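Local coordinates for protein adenylyl-sulfate kinase 1, chloroplastic (Arabidopsis thaliana, PDB 3UIE) that catalyses the ATP-dependent 3'-phosphorylation of adenosine 5'-phosphosulfate to 3'-phosphoadenylyl sulfate, the activated sulfate of the plant, at residues Thr31-Ser36 with Gly155-Asp160; Ser39-Ala44 with Glu183-Val188; Tyr57-Asp62 with Gly87-Leu92. All coordinates share one frame; numbering follows the deposited sequence. Where two conformers were deposited one is given.

Interaction 1: Thr31-Ser36 with Gly155-Asp160; sequences TGLSGS and GFTGID. With ADX (adenosine-5'-phosphosulfate), chain D; ANP (phosphoaminophosphonic acid-adenylate ester), chain E.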
loop_
_atom_site.group_PDB
_atom_site.type_symbol
_atom_site.label_atom_id
_atom_site.label_comp_id
_atom_site.label_asym_id
_atom_site.label_seq_id
_atom_site.Cartn_x
_atom_site.Cartn_y
_atom_site.Cartn_z
ATOM N N THR A 31 10.766 -12.830 7.537
ATOM C CA THR A 31 11.674 -12.202 8.490
ATOM C C THR A 31 12.984 -12.998 8.650
ATOM O O THR A 31 13.028 -14.204 8.437
ATOM C CB THR A 31 10.974 -12.025 9.863
ATOM O OG1 THR A 31 11.876 -11.433 10.801
ATOM C CG2 THR A 31 10.503 -13.382 10.408
ATOM N N GLY A 32 14.066 -12.311 8.992
ATOM C CA GLY A 32 15.328 -12.997 9.205
ATOM C C GLY A 32 16.466 -12.006 9.169
ATOM O O GLY A 32 16.286 -10.863 8.742
ATOM N N LEU A 33 17.631 -12.439 9.637
ATOM C CA LEU A 33 18.843 -11.610 9.612
ATOM C C LEU A 33 19.134 -11.073 8.225
ATOM O O LEU A 33 18.689 -11.642 7.229
ATOM C CB LEU A 33 20.038 -12.464 10.068
ATOM C CG LEU A 33 20.077 -12.907 11.530
ATOM C CD1 LEU A 33 21.244 -13.876 11.743
ATOM C CD2 LEU A 33 20.210 -11.677 12.425
ATOM N N SER A 34 19.882 -9.969 8.157
ATOM C CA SER A 34 20.475 -9.541 6.904
ATOM C C SER A 34 21.267 -10.706 6.308
ATOM O O SER A 34 22.045 -11.364 7.008
ATOM C CB SER A 34 21.411 -8.350 7.141
ATOM O OG SER A 34 21.838 -7.795 5.913
ATOM N N GLY A 35 21.066 -10.966 5.022
ATOM C CA GLY A 35 21.801 -12.011 4.327
ATOM C C GLY A 35 21.190 -13.397 4.449
ATOM O O GLY A 35 21.737 -14.358 3.919
ATOM N N SER A 36 20.052 -13.503 5.136
ATOM C CA SER A 36 19.425 -14.808 5.375
ATOM C C SER A 36 18.695 -15.331 4.142
ATOM O O SER A 36 18.305 -16.496 4.089
ATOM C CB SER A 36 18.468 -14.754 6.574
ATOM O OG SER A 36 17.455 -13.784 6.400
ATOM N N GLY A 155 24.847 -0.417 15.780
ATOM C CA GLY A 155 23.545 -1.014 16.034
ATOM C C GLY A 155 23.021 -1.946 14.955
ATOM O O GLY A 155 21.808 -2.050 14.753
ATOM N N PHE A 156 23.921 -2.646 14.271
ATOM C CA PHE A 156 23.516 -3.552 13.200
ATOM C C PHE A 156 22.903 -4.846 13.750
ATOM O O PHE A 156 23.457 -5.474 14.646
ATOM C CB PHE A 156 24.706 -3.884 12.296
ATOM C CG PHE A 156 24.313 -4.524 10.994
ATOM C CD1 PHE A 156 23.707 -3.771 9.998
ATOM C CD2 PHE A 156 24.539 -5.870 10.767
ATOM C CE1 PHE A 156 23.340 -4.346 8.794
ATOM C CE2 PHE A 156 24.176 -6.452 9.565
ATOM C CZ PHE A 156 23.573 -5.688 8.577
ATOM N N THR A 157 21.762 -5.237 13.193
ATOM C CA THR A 157 21.051 -6.436 13.626
ATOM C C THR A 157 21.930 -7.688 13.636
ATOM O O THR A 157 22.551 -8.024 12.634
ATOM C CB THR A 157 19.816 -6.679 12.732
ATOM O OG1 THR A 157 18.920 -5.574 12.865
ATOM C CG2 THR A 157 19.083 -7.951 13.145
ATOM N N GLY A 158 21.971 -8.375 14.775
ATOM C CA GLY A 158 22.705 -9.623 14.892
ATOM C C GLY A 158 24.108 -9.400 15.437
ATOM O O GLY A 158 24.783 -10.344 15.843
ATOM N N ILE A 159 24.526 -8.137 15.460
ATOM C CA ILE A 159 25.854 -7.759 15.932
ATOM C C ILE A 159 25.734 -6.888 17.178
ATOM O O ILE A 159 26.189 -7.267 18.254
ATOM C CB ILE A 159 26.632 -6.977 14.854
ATOM C CG1 ILE A 159 26.843 -7.846 13.612
ATOM C CG2 ILE A 159 27.966 -6.449 15.407
ATOM C CD1 ILE A 159 27.535 -9.147 13.886
ATOM N N ASP A 160 25.099 -5.728 17.022
ATOM C CA ASP A 160 24.954 -4.749 18.102
ATOM C C ASP A 160 23.491 -4.389 18.362
ATOM O O ASP A 160 23.193 -3.413 19.054
ATOM C CB ASP A 160 25.759 -3.488 17.785
ATOM C CG ASP A 160 27.256 -3.729 17.836
ATOM O OD1 ASP A 160 27.984 -3.242 16.942
ATOM O OD2 ASP A 160 27.704 -4.418 18.775
HETATM S SB ADX D . 14.223 -3.400 9.600
HETATM O O1B ADX D . 13.769 -2.053 9.801
HETATM O O2B ADX D . 14.928 -3.849 10.822
HETATM O O3B ADX D . 13.096 -4.323 9.356
HETATM P PA ADX D . 14.886 -3.406 6.901
HETATM O O1A ADX D . 13.789 -2.412 6.625
HETATM O O2A ADX D . 14.588 -4.769 6.296
HETATM O O3A ADX D . 15.210 -3.475 8.462
HETATM O "O5'" ADX D . 16.203 -2.824 6.259
HETATM C "C5'" ADX D . 17.325 -3.643 6.124
HETATM C "C4'" ADX D . 18.259 -3.262 5.098
HETATM O "O4'" ADX D . 18.839 -2.006 5.434
HETATM C "C3'" ADX D . 19.356 -4.263 5.050
HETATM O "O3'" ADX D . 19.431 -4.778 3.758
HETATM C "C2'" ADX D . 20.551 -3.556 5.267
HETATM O "O2'" ADX D . 21.224 -3.586 4.053
HETATM C "C1'" ADX D . 20.223 -2.141 5.538
HETATM N N9 ADX D . 20.765 -1.685 6.790
HETATM C C8 ADX D . 21.412 -0.514 6.994
HETATM N N7 ADX D . 21.699 -0.399 8.303
HETATM C C5 ADX D . 21.233 -1.499 8.931
HETATM C C6 ADX D . 21.241 -1.942 10.268
HETATM N N6 ADX D . 21.829 -1.129 11.285
HETATM N N1 ADX D . 20.685 -3.138 10.586
HETATM C C2 ADX D . 20.122 -3.900 9.634
HETATM N N3 ADX D . 20.097 -3.502 8.341
HETATM C C4 ADX D . 20.635 -2.321 7.966
HETATM P PG ANP E . 18.817 -8.082 3.587
HETATM O O1G ANP E . 20.125 -7.221 3.973
HETATM O O2G ANP E . 18.169 -7.333 2.419
HETATM O O3G ANP E . 17.895 -8.166 4.780
HETATM P PB ANP E . 18.213 -10.786 2.612
HETATM O O1B ANP E . 17.243 -10.251 1.500
HETATM O O2B ANP E . 17.614 -11.603 3.782
HETATM N N3B ANP E . 19.347 -9.561 2.968
HETATM P PA ANP E . 19.270 -11.861 0.119
HETATM O O1A ANP E . 19.696 -10.582 -0.510
HETATM O O2A ANP E . 18.017 -12.427 -0.466
HETATM O O3A ANP E . 19.214 -11.638 1.673
HETATM O "O5'" ANP E . 20.403 -12.953 -0.002
HETATM C "C5'" ANP E . 21.703 -12.734 0.428
HETATM C "C4'" ANP E . 22.687 -13.501 -0.257
HETATM O "O4'" ANP E . 22.525 -14.921 0.052
HETATM C "C3'" ANP E . 22.453 -13.334 -1.695
HETATM O "O3'" ANP E . 23.660 -12.977 -2.335
HETATM C "C2'" ANP E . 21.965 -14.616 -2.183
HETATM O "O2'" ANP E . 22.607 -14.995 -3.369
HETATM C "C1'" ANP E . 22.286 -15.603 -1.126
HETATM N N9 ANP E . 21.181 -16.562 -0.992
HETATM C C8 ANP E . 19.886 -16.219 -0.955
HETATM N N7 ANP E . 19.178 -17.332 -0.829
HETATM C C5 ANP E . 20.020 -18.383 -0.795
HETATM C C6 ANP E . 19.814 -19.750 -0.684
HETATM N N6 ANP E . 18.459 -20.274 -0.588
HETATM N N1 ANP E . 20.885 -20.558 -0.675
HETATM C C2 ANP E . 22.130 -20.054 -0.770
HETATM N N3 ANP E . 22.359 -18.752 -0.882
HETATM C C4 ANP E . 21.316 -17.892 -0.898
HETATM O O HOH W 1 21.441 -8.948 10.329
#
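The carbonyl oxygen of L33, a residue whose side chain leans on T157, is gripped twice by S36: OG donates to O over 2.6 Å, on a lone pair in the carbonyl plane, and the S36 backbone N does so over 3.1 Å. Together they close the type II turn L33-S36, part of the ATP-binding P-loop. From this turn L33 CD2 reaches to within 4.0 Å of T157 CG2 and also touches the CA of G158, where a side chain would run into that methyl. A single water bridges the two loops, accepting from S34 N and donating to T157 O at 2.7 Å.

S34 works in two directions. With OG anti to its own N (chi1 -171°), it donates to O1G of the ATP analogue AMPPNP over 2.7 Å, while its CB packs on F156 CZ at 3.7 Å. The F156 ring slants past S34 at CZ and sets its CE1 3.4 Å from C2 of the APS adenine, so one aromatic group touches the P-loop at one end and the second substrate along its CD1-CE1 side. Y145 from helix 144-149 meets this ring edge-to-face. Putting an alanine in place of F156 would take the ring from the adenine and would probably leave a gap beside S34 CB and the base less firmly placed. The chain after F156 is drawn into a turn by the F156 carbonyl O, which accepts from both I159 N and D160 N.

The joint between the loops is thus small, made of a few apolar touches and one water, while S34 OG is turned to the terminal phosphate. A serine that binds this phosphate sits directly against a phenylalanine that lines the APS pocket, which is consistent with the two substrate sites being positioned relative to each other here.

Interaction 2: Ser39-Ala44 with Glu183-Val188; sequences STLACA and EMAEKV. With MG (magnesium ion), chain F; ANP (phosphoaminophosphonic acid-adenylate ester), chain E.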
loop_
_atom_site.group_PDB
_atom_site.type_symbol
_atom_site.label_atom_id
_atom_site.label_comp_id
_atom_site.label_asym_id
_atom_site.label_seq_id
_atom_site.Cartn_x
_atom_site.Cartn_y
_atom_site.Cartn_z
ATOM N N SER A 39 14.914 -11.701 0.437
ATOM C CA SER A 39 14.565 -11.128 -0.868
ATOM C C SER A 39 14.643 -12.179 -1.970
ATOM O O SER A 39 13.830 -12.194 -2.911
ATOM C CB SER A 39 15.467 -9.925 -1.195
ATOM O OG SER A 39 15.197 -8.880 -0.276
ATOM N N THR A 40 15.622 -13.061 -1.850
ATOM C CA THR A 40 15.797 -14.116 -2.831
ATOM C C THR A 40 14.592 -15.060 -2.818
ATOM O O THR A 40 14.072 -15.454 -3.872
ATOM C CB THR A 40 17.082 -14.880 -2.571
ATOM O OG1 THR A 40 18.189 -13.982 -2.729
ATOM C CG2 THR A 40 17.202 -16.018 -3.549
ATOM N N LEU A 41 14.154 -15.416 -1.620
ATOM C CA LEU A 41 12.946 -16.217 -1.458
ATOM C C LEU A 41 11.706 -15.462 -1.966
ATOM O O LEU A 41 10.867 -16.027 -2.672
ATOM C CB LEU A 41 12.754 -16.607 0.002
ATOM C CG LEU A 41 11.368 -17.230 0.208
ATOM C CD1 LEU A 41 11.292 -18.606 -0.440
ATOM C CD2 LEU A 41 11.004 -17.278 1.673
ATOM N N ALA A 42 11.584 -14.189 -1.608
ATOM C CA ALA A 42 10.430 -13.413 -2.074
ATOM C C ALA A 42 10.313 -13.407 -3.604
ATOM O O ALA A 42 9.232 -13.572 -4.144
ATOM C CB ALA A 42 10.464 -11.984 -1.523
ATOM N N CYS A 43 11.429 -13.200 -4.286
ATOM C CA CYS A 43 11.439 -13.213 -5.743
ATOM C C CYS A 43 11.039 -14.579 -6.282
ATOM O O CYS A 43 10.158 -14.678 -7.131
ATOM C CB CYS A 43 12.810 -12.798 -6.295
ATOM S SG CYS A 43 13.223 -11.043 -6.067
ATOM N N ALA A 44 11.683 -15.638 -5.788
ATOM C CA ALA A 44 11.384 -16.987 -6.266
ATOM C C ALA A 44 9.892 -17.287 -6.108
ATOM O O ALA A 44 9.262 -17.832 -7.014
ATOM C CB ALA A 44 12.232 -18.041 -5.526
ATOM N N GLU A 183 13.322 -24.497 -4.311
ATOM C CA GLU A 183 12.717 -25.519 -3.473
ATOM C C GLU A 183 11.992 -24.851 -2.324
ATOM O O GLU A 183 10.896 -25.265 -1.958
ATOM C CB GLU A 183 13.723 -26.554 -2.951
ATOM C CG GLU A 183 13.066 -27.572 -2.022
ATOM C CD GLU A 183 13.882 -28.842 -1.824
ATOM O OE1 GLU A 183 15.100 -28.844 -2.107
ATOM O OE2 GLU A 183 13.277 -29.848 -1.399
ATOM N N MET A 184 12.587 -23.803 -1.763
ATOM C CA MET A 184 11.917 -23.108 -0.660
ATOM C C MET A 184 10.605 -22.457 -1.085
ATOM O O MET A 184 9.626 -22.500 -0.340
ATOM C CB MET A 184 12.838 -22.089 -0.000
ATOM C CG MET A 184 13.952 -22.741 0.803
ATOM S SD MET A 184 14.932 -21.531 1.706
ATOM C CE MET A 184 15.444 -20.457 0.420
ATOM N N ALA A 185 10.583 -21.840 -2.266
ATOM C CA ALA A 185 9.344 -21.268 -2.772
ATOM C C ALA A 185 8.311 -22.364 -2.999
ATOM O O ALA A 185 7.119 -22.157 -2.770
ATOM C CB ALA A 185 9.595 -20.452 -4.067
ATOM N N GLU A 186 8.756 -23.540 -3.428
ATOM C CA GLU A 186 7.821 -24.639 -3.648
ATOM C C GLU A 186 7.124 -25.003 -2.340
ATOM O O GLU A 186 5.929 -25.281 -2.337
ATOM C CB GLU A 186 8.505 -25.871 -4.236
ATOM C CG GLU A 186 8.849 -25.736 -5.708
ATOM C CD GLU A 186 9.721 -26.884 -6.205
ATOM O OE1 GLU A 186 9.858 -27.896 -5.484
ATOM O OE2 GLU A 186 10.279 -26.771 -7.311
ATOM N N LYS A 187 7.873 -24.987 -1.239
ATOM C CA LYS A 187 7.314 -25.331 0.068
ATOM C C LYS A 187 6.273 -24.291 0.495
ATOM O O LYS A 187 5.217 -24.644 1.022
ATOM C CB LYS A 187 8.417 -25.452 1.127
ATOM C CG LYS A 187 9.403 -26.571 0.872
ATOM C CD LYS A 187 10.458 -26.629 1.972
ATOM C CE LYS A 187 11.391 -27.818 1.786
ATOM N NZ LYS A 187 10.653 -29.105 1.961
ATOM N N VAL A 188 6.565 -23.011 0.263
ATOM C CA VAL A 188 5.606 -21.955 0.551
ATOM C C VAL A 188 4.383 -22.075 -0.347
ATOM O O VAL A 188 3.268 -21.946 0.118
ATOM C CB VAL A 188 6.234 -20.544 0.445
ATOM C CG1 VAL A 188 5.191 -19.476 0.719
ATOM C CG2 VAL A 188 7.390 -20.438 1.441
HETATM MG MG MG F . 16.840 -8.158 1.063
HETATM P PG ANP E . 18.817 -8.082 3.587
HETATM O O1G ANP E . 20.125 -7.221 3.973
HETATM O O2G ANP E . 18.169 -7.333 2.419
HETATM O O3G ANP E . 17.895 -8.166 4.780
HETATM P PB ANP E . 18.213 -10.786 2.612
HETATM O O1B ANP E . 17.243 -10.251 1.500
HETATM O O2B ANP E . 17.614 -11.603 3.782
HETATM N N3B ANP E . 19.347 -9.561 2.968
HETATM P PA ANP E . 19.270 -11.861 0.119
HETATM O O1A ANP E . 19.696 -10.582 -0.510
HETATM O O2A ANP E . 18.017 -12.427 -0.466
HETATM O O3A ANP E . 19.214 -11.638 1.673
HETATM O "O5'" ANP E . 20.403 -12.953 -0.002
HETATM C "C5'" ANP E . 21.703 -12.734 0.428
HETATM C "C4'" ANP E . 22.687 -13.501 -0.257
HETATM O "O4'" ANP E . 22.525 -14.921 0.052
HETATM C "C3'" ANP E . 22.453 -13.334 -1.695
HETATM O "O3'" ANP E . 23.660 -12.977 -2.335
HETATM C "C2'" ANP E . 21.965 -14.616 -2.183
HETATM O "O2'" ANP E . 22.607 -14.995 -3.369
HETATM C "C1'" ANP E . 22.286 -15.603 -1.126
HETATM N N9 ANP E . 21.181 -16.562 -0.992
HETATM C C8 ANP E . 19.886 -16.219 -0.955
HETATM N N7 ANP E . 19.178 -17.332 -0.829
HETATM C C5 ANP E . 20.020 -18.383 -0.795
HETATM C C6 ANP E . 19.814 -19.750 -0.684
HETATM N N6 ANP E . 18.459 -20.274 -0.588
HETATM N N1 ANP E . 20.885 -20.558 -0.675
HETATM C C2 ANP E . 22.130 -20.054 -0.770
HETATM N N3 ANP E . 22.359 -18.752 -0.882
HETATM C C4 ANP E . 21.316 -17.892 -0.898
HETATM O O HOH W 2 15.019 -7.885 2.382
HETATM O O HOH W 3 18.193 -8.309 -0.422
HETATM O O HOH W 4 16.439 -6.248 0.364
#
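The helix that follows the P-loop, 38-51, packs here on the C-terminal helix 181-195, L41 and A44 meeting M184 and A185. The two segment axes approach to 8.9 Å and cross at -63°. L41 places CG anti to its backbone N (chi1 170°), which carries CD1 into the interface: this methyl rests 3.8 Å from M184 CB and meets the backbone N of A185. One turn further on, small residues let the helices come close, with A44 CB 3.9 Å from A185 CB. L173 of strand 171-173 and M129 of strand 124-129 both pack against L41 and M184, sealing the helix pair onto the sheet.

The same two helices also reach the nucleotide. The chain of M184 bends at its sulfur and brings CE close to N6 of the adenine, at 3.2 Å. At the opposite end of the nucleotide, S39 OG binds the magnesium ion at 2.2 Å; O2G and O1B of AMPPNP and three waters complete six ligands. The backbone N of S39 donates to O1B fairly straight, at 159°. T40 grips O2A of the alpha phosphate with two donors, its N and its OG1, each at 2.8 Å. C43, on another face of the helix, packs against C10 of the second subunit, its known disulfide partner.

A glycine-rich loop running into a helix, with K38 on the phosphates and a serine on the metal, is the Walker A arrangement of P-loop kinases; T40 adds a grip on the alpha phosphate.

Interaction 3: Tyr57-Asp62 with Gly87-Leu92; sequences YILDGD and GEVAKL. With ADX (adenosine-5'-phosphosulfate), chain D.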
loop_
_atom_site.group_PDB
_atom_site.type_symbol
_atom_site.label_atom_id
_atom_site.label_comp_id
_atom_site.label_asym_id
_atom_site.label_seq_id
_atom_site.Cartn_x
_atom_site.Cartn_y
_atom_site.Cartn_z
ATOM N N TYR A 57 2.602 -9.123 -4.741
ATOM C CA TYR A 57 3.372 -7.884 -4.754
ATOM C C TYR A 57 4.325 -7.899 -3.563
ATOM O O TYR A 57 3.904 -8.166 -2.448
ATOM C CB TYR A 57 2.463 -6.659 -4.694
ATOM C CG TYR A 57 3.263 -5.425 -5.026
ATOM C CD1 TYR A 57 3.659 -5.165 -6.336
ATOM C CD2 TYR A 57 3.674 -4.556 -4.025
ATOM C CE1 TYR A 57 4.429 -4.043 -6.639
ATOM C CE2 TYR A 57 4.442 -3.449 -4.312
ATOM C CZ TYR A 57 4.810 -3.192 -5.617
ATOM O OH TYR A 57 5.576 -2.086 -5.890
ATOM N N ILE A 58 5.597 -7.580 -3.801
ATOM C CA ILE A 58 6.616 -7.635 -2.758
ATOM C C ILE A 58 6.858 -6.269 -2.133
ATOM O O ILE A 58 7.155 -5.309 -2.835
ATOM C CB ILE A 58 7.961 -8.151 -3.327
ATOM C CG1 ILE A 58 7.802 -9.569 -3.876
ATOM C CG2 ILE A 58 9.066 -8.136 -2.252
ATOM C CD1 ILE A 58 9.040 -10.079 -4.622
ATOM N N LEU A 59 6.707 -6.188 -0.816
ATOM C CA LEU A 59 7.133 -5.023 -0.058
ATOM C C LEU A 59 8.475 -5.334 0.586
ATOM O O LEU A 59 8.535 -5.963 1.639
ATOM C CB LEU A 59 6.114 -4.688 1.038
ATOM C CG LEU A 59 4.692 -4.379 0.578
ATOM C CD1 LEU A 59 3.775 -4.117 1.779
ATOM C CD2 LEU A 59 4.706 -3.190 -0.388
ATOM N N ASP A 60 9.552 -4.876 -0.036
ATOM C CA ASP A 60 10.884 -5.163 0.474
ATOM C C ASP A 60 11.408 -4.006 1.310
ATOM O O ASP A 60 11.318 -2.833 0.914
ATOM C CB ASP A 60 11.831 -5.456 -0.680
ATOM C CG ASP A 60 13.193 -5.920 -0.200
ATOM O OD1 ASP A 60 13.325 -7.120 0.102
ATOM O OD2 ASP A 60 14.110 -5.085 -0.116
ATOM N N GLY A 61 11.945 -4.334 2.478
ATOM C CA GLY A 61 12.416 -3.320 3.401
ATOM C C GLY A 61 13.303 -2.291 2.741
ATOM O O GLY A 61 13.117 -1.093 2.924
ATOM N N ASP A 62 14.275 -2.741 1.958
ATOM C CA ASP A 62 15.156 -1.792 1.288
ATOM C C ASP A 62 14.357 -0.856 0.365
ATOM O O ASP A 62 14.466 0.374 0.462
ATOM C CB ASP A 62 16.260 -2.520 0.516
ATOM C CG ASP A 62 17.352 -1.579 0.030
ATOM O OD1 ASP A 62 17.717 -0.647 0.780
ATOM O OD2 ASP A 62 17.841 -1.770 -1.105
ATOM N N GLY A 87 3.359 -3.335 7.897
ATOM C CA GLY A 87 2.215 -4.162 8.279
ATOM C C GLY A 87 0.885 -3.564 7.826
ATOM O O GLY A 87 -0.003 -4.268 7.342
ATOM N N GLU A 88 0.733 -2.257 7.996
ATOM C CA GLU A 88 -0.498 -1.586 7.580
ATOM C C GLU A 88 -0.663 -1.601 6.060
ATOM O O GLU A 88 -1.763 -1.804 5.542
ATOM C CB GLU A 88 -0.553 -0.156 8.129
ATOM C CG GLU A 88 -0.736 -0.087 9.674
ATOM C CD GLU A 88 -2.185 -0.282 10.147
ATOM O OE1 GLU A 88 -3.066 -0.731 9.370
ATOM O OE2 GLU A 88 -2.454 0.024 11.328
ATOM N N VAL A 89 0.427 -1.390 5.343
ATOM C CA VAL A 89 0.338 -1.422 3.882
ATOM C C VAL A 89 0.061 -2.836 3.378
ATOM O O VAL A 89 -0.745 -3.040 2.469
ATOM C CB VAL A 89 1.596 -0.850 3.240
ATOM C CG1 VAL A 89 1.551 -1.052 1.718
ATOM C CG2 VAL A 89 1.703 0.647 3.582
ATOM N N ALA A 90 0.716 -3.823 3.990
ATOM C CA ALA A 90 0.468 -5.222 3.652
ATOM C C ALA A 90 -1.006 -5.577 3.853
ATOM O O ALA A 90 -1.595 -6.320 3.076
ATOM C CB ALA A 90 1.352 -6.130 4.494
ATOM N N LYS A 91 -1.600 -5.048 4.914
ATOM C CA LYS A 91 -3.002 -5.285 5.184
ATOM C C LYS A 91 -3.875 -4.715 4.067
ATOM O O LYS A 91 -4.856 -5.332 3.666
ATOM C CB LYS A 91 -3.385 -4.665 6.528
ATOM C CG LYS A 91 -4.871 -4.686 6.797
ATOM C CD LYS A 91 -5.151 -4.215 8.197
ATOM C CE LYS A 91 -6.631 -4.250 8.505
ATOM N NZ LYS A 91 -6.884 -3.843 9.914
ATOM N N LEU A 92 -3.520 -3.530 3.569
ATOM C CA LEU A 92 -4.264 -2.933 2.457
ATOM C C LEU A 92 -4.147 -3.802 1.195
ATOM O O LEU A 92 -5.139 -4.026 0.488
ATOM C CB LEU A 92 -3.770 -1.510 2.169
ATOM C CG LEU A 92 -3.893 -0.511 3.320
ATOM C CD1 LEU A 92 -3.189 0.799 2.971
ATOM C CD2 LEU A 92 -5.360 -0.260 3.676
HETATM S SB ADX D . 14.223 -3.400 9.600
HETATM O O1B ADX D . 13.769 -2.053 9.801
HETATM O O2B ADX D . 14.928 -3.849 10.822
HETATM O O3B ADX D . 13.096 -4.323 9.356
HETATM P PA ADX D . 14.886 -3.406 6.901
HETATM O O1A ADX D . 13.789 -2.412 6.625
HETATM O O2A ADX D . 14.588 -4.769 6.296
HETATM O O3A ADX D . 15.210 -3.475 8.462
HETATM O "O5'" ADX D . 16.203 -2.824 6.259
HETATM C "C5'" ADX D . 17.325 -3.643 6.124
HETATM C "C4'" ADX D . 18.259 -3.262 5.098
HETATM O "O4'" ADX D . 18.839 -2.006 5.434
HETATM C "C3'" ADX D . 19.356 -4.263 5.050
HETATM O "O3'" ADX D . 19.431 -4.778 3.758
HETATM C "C2'" ADX D . 20.551 -3.556 5.267
HETATM O "O2'" ADX D . 21.224 -3.586 4.053
HETATM C "C1'" ADX D . 20.223 -2.141 5.538
HETATM N N9 ADX D . 20.765 -1.685 6.790
HETATM C C8 ADX D . 21.412 -0.514 6.994
HETATM N N7 ADX D . 21.699 -0.399 8.303
HETATM C C5 ADX D . 21.233 -1.499 8.931
HETATM C C6 ADX D . 21.241 -1.942 10.268
HETATM N N6 ADX D . 21.829 -1.129 11.285
HETATM N N1 ADX D . 20.685 -3.138 10.586
HETATM C C2 ADX D . 20.122 -3.900 9.634
HETATM N N3 ADX D . 20.097 -3.502 8.341
HETATM C C4 ADX D . 20.635 -2.321 7.966
#
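One methyl group carries this whole contact: CD1 of L59, on strand 56-60, is the atom by which the strand touches V89 and A90 of helix 76-95. It lies 3.8 Å from V89 CG1 and as near to the backbone N of A90, with A90 CB slightly farther off at 4.2 Å. L59 thus presses its tip on the helix backbone beside the V89 and A90 side chains. Its torsions explain the reach: CG stands anti to the carbonyl carbon (chi1 -59°) and the chain then runs on extended to CD1. The other methyl, CD2, faces the edge of the Y57 ring, lying in the plane of that ring. The side chains that meet are all apolar, and all three residues are buried.

Beyond L59 the strand ends in polar work. D60 is the N-cap of the short helix 61-64, where its OD2 receives a weak bond from D62 N at 3.1 Å, and its OD1 is held by S39 and S103. G61 follows beside the APS phosphate, its CA 3.6 Å from O1A; a side chain at this position would strike O2A. D62 belongs to the substrate site.

Helix 76-95 also meets the second subunit: V89 packs on V89 of that subunit as well as on L59, and E88 forms a salt bridge with its R70. Y57 OH likewise bonds to D95 of the second subunit. Within the chain, C100 of strand 99-103 touches both L59 and A90. The contact therefore lies inside a beta-alpha-beta unit, in which helix 76-95 covers the parallel neighbours 56-60 and 99-103 at the edge of the five-stranded sheet.

Segments of all three contacts reach APS or the ATP analogue AMPPNP. Interaction 1 touches both, interaction 2 holds AMPPNP and the magnesium ion, and interaction 3 reaches APS through G61; centres lie 17 to 20 Å apart. The P-loop starts in 31-36 and ends at the start of 39-44, so interactions 1 and 2 adjoin in sequence and grip successive phosphates. Interactions 2 and 3 touch where S39 OG lies 2.6 Å from D60 OD1, a probable hydrogen bond that makes D60 a second-shell support of the metal ligand, and where I58 CD1 packs on helix 38-51. Between these sites, O3' of APS stands close to the terminal phosphorus of AMPPNP, consistent with direct transfer of the phosphate.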